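Local atomic coordinates of exopolyphosphatase (Aquifex aeolicus, PDB entry 1T6C), a protein that probably hydrolyses phosphoanhydride bonds, as in inorganic polyphosphate or guanosine pentaphosphate, as a Ppx/GppA phosphatase of the actin-like ATPase superfamily. Residues I17-Y22 with T46-K51. Numbering follows the deposited sequence.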
loop_
_atom_site.group_PDB
_atom_site.type_symbol
_atom_site.label_atom_id
_atom_site.label_comp_id
_atom_site.label_asym_id
_atom_site.label_seq_id
_atom_site.Cartn_x
_atom_site.Cartn_y
_atom_site.Cartn_z
ATOM N N ILE A 17 0.713 6.265 -12.511
ATOM C CA ILE A 17 1.804 5.285 -12.675
ATOM C C ILE A 17 2.563 5.317 -11.365
ATOM O O ILE A 17 2.901 6.385 -10.855
ATOM C CB ILE A 17 2.685 5.676 -13.837
ATOM C CG1 ILE A 17 1.926 5.531 -15.154
ATOM C CG2 ILE A 17 3.941 4.839 -13.828
ATOM C CD1 ILE A 17 2.680 6.031 -16.356
ATOM N N ASP A 18 2.808 4.142 -10.803
ATOM C CA ASP A 18 3.607 3.979 -9.597
ATOM C C ASP A 18 4.782 3.050 -9.882
ATOM O O ASP A 18 4.600 1.931 -10.322
ATOM C CB ASP A 18 2.792 3.590 -8.373
ATOM C CG ASP A 18 2.185 2.287 -8.473
ATOM O OD1 ASP A 18 1.293 2.125 -9.351
ATOM O OD2 ASP A 18 2.506 1.349 -7.696
ATOM N N ILE A 19 5.966 3.571 -9.635
ATOM C CA ILE A 19 7.210 2.862 -9.845
ATOM C C ILE A 19 7.736 2.509 -8.468
ATOM O O ILE A 19 8.107 3.387 -7.695
ATOM C CB ILE A 19 8.214 3.777 -10.591
ATOM C CG1 ILE A 19 7.683 4.172 -11.974
ATOM C CG2 ILE A 19 9.594 3.111 -10.652
ATOM C CD1 ILE A 19 8.552 5.167 -12.679
ATOM N N GLY A 20 7.798 1.220 -8.176
ATOM C CA GLY A 20 8.387 0.735 -6.947
ATOM C C GLY A 20 9.629 -0.087 -7.208
ATOM O O GLY A 20 10.071 -0.194 -8.337
ATOM N N SER A 21 10.158 -0.678 -6.140
ATOM C CA SER A 21 11.373 -1.493 -6.228
ATOM C C SER A 21 11.108 -2.846 -6.887
ATOM O O SER A 21 12.061 -3.511 -7.302
ATOM C CB SER A 21 12.045 -1.662 -4.854
ATOM O OG SER A 21 11.144 -2.164 -3.906
ATOM N N TYR A 22 9.842 -3.251 -6.991
ATOM C CA TYR A 22 9.485 -4.549 -7.571
ATOM C C TYR A 22 8.693 -4.424 -8.862
ATOM O O TYR A 22 9.019 -5.027 -9.861
ATOM C CB TYR A 22 8.687 -5.338 -6.538
ATOM C CG TYR A 22 8.433 -6.786 -6.893
ATOM C CD1 TYR A 22 9.485 -7.679 -7.048
ATOM C CD2 TYR A 22 7.133 -7.272 -7.021
ATOM C CE1 TYR A 22 9.248 -9.009 -7.347
ATOM C CE2 TYR A 22 6.894 -8.595 -7.325
ATOM C CZ TYR A 22 7.956 -9.454 -7.488
ATOM O OH TYR A 22 7.711 -10.780 -7.789
ATOM N N THR A 46 9.686 -5.298 -12.703
ATOM C CA THR A 46 10.997 -4.957 -13.249
ATOM C C THR A 46 12.140 -4.966 -12.237
ATOM O O THR A 46 13.268 -4.743 -12.612
ATOM C CB THR A 46 10.983 -3.592 -13.968
ATOM O OG1 THR A 46 10.794 -2.533 -13.023
ATOM C CG2 THR A 46 9.830 -3.493 -14.980
ATOM N N SER A 47 11.829 -5.185 -10.972
ATOM C CA SER A 47 12.810 -5.354 -9.915
ATOM C C SER A 47 13.868 -4.264 -9.912
ATOM O O SER A 47 15.070 -4.555 -9.894
ATOM C CB SER A 47 13.452 -6.748 -10.005
ATOM O OG SER A 47 12.443 -7.744 -10.074
ATOM N N LEU A 48 13.435 -3.001 -9.905
ATOM C CA LEU A 48 14.387 -1.884 -9.864
ATOM C C LEU A 48 15.270 -1.862 -8.608
ATOM O O LEU A 48 16.352 -1.290 -8.623
ATOM C CB LEU A 48 13.661 -0.530 -9.961
ATOM C CG LEU A 48 13.527 0.113 -11.325
ATOM C CD1 LEU A 48 12.714 1.407 -11.143
ATOM C CD2 LEU A 48 14.853 0.450 -12.021
ATOM N N GLY A 49 14.798 -2.438 -7.521
ATOM C CA GLY A 49 15.567 -2.500 -6.292
ATOM C C GLY A 49 16.703 -3.506 -6.317
ATOM O O GLY A 49 17.441 -3.620 -5.331
ATOM N N THR A 50 16.859 -4.240 -7.420
ATOM C CA THR A 50 17.895 -5.263 -7.519
ATOM C C THR A 50 19.263 -4.667 -7.255
ATOM O O THR A 50 19.706 -3.760 -7.963
ATOM C CB THR A 50 17.881 -5.929 -8.902
ATOM O OG1 THR A 50 16.608 -6.543 -9.121
ATOM C CG2 THR A 50 18.863 -7.113 -8.947
ATOM N N LYS A 51 19.916 -5.189 -6.219
ATOM C CA LYS A 51 21.304 -4.867 -5.894
ATOM C C LYS A 51 21.536 -3.403 -5.478
ATOM O O LYS A 51 22.659 -2.926 -5.469
ATOM C CB LYS A 51 22.232 -5.284 -7.048
ATOM C CG LYS A 51 22.562 -6.780 -7.043
ATOM C CD LYS A 51 23.169 -7.244 -8.371
ATOM C CE LYS A 51 24.432 -6.447 -8.767
ATOM N NZ LYS A 51 25.504 -6.415 -7.710
HETATM O O HOH W 1 10.671 -2.240 -10.100
#
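Ile19 and Leu48 make the one apolar side-chain contact here, a branch methyl against a terminal one: CG2 of Ile19 lies 3.6 Å from CD1 of Leu48, and the two side chains meet at a slant. With CG1 of Ile19 beside the backbone N (chi1 -62°), CG2 lies anti to that N and is the branch that meets Leu48. Beyond it the joint is mostly backbone. Ser21 O takes a nearly straight bond from Gly49 N (2.9 Å). Tyr22 O is gripped twice, by Thr46 N at 2.9 Å and by Ser47 N. Gly49 has no side chain on this face, which allows CB of Ser21 to sit 3.9 Å from its CA. A water donates to Gly20 O, accepts from Leu48 N and bonds Thr46 OG1, bridging the two segments. The type I turn Ser47-Thr50 is braced by Thr50 OG1, 2.6 Å from Ser47 O. The contact thus ties the turn between strands 12-19 and 23-32, the first hairpin of this actin-like domain, to the loop leading from strand 35-45 into helix 52-55; helix 60-79 packs against it, with Thr66 bonded to Thr46 OG1 and touching Leu48.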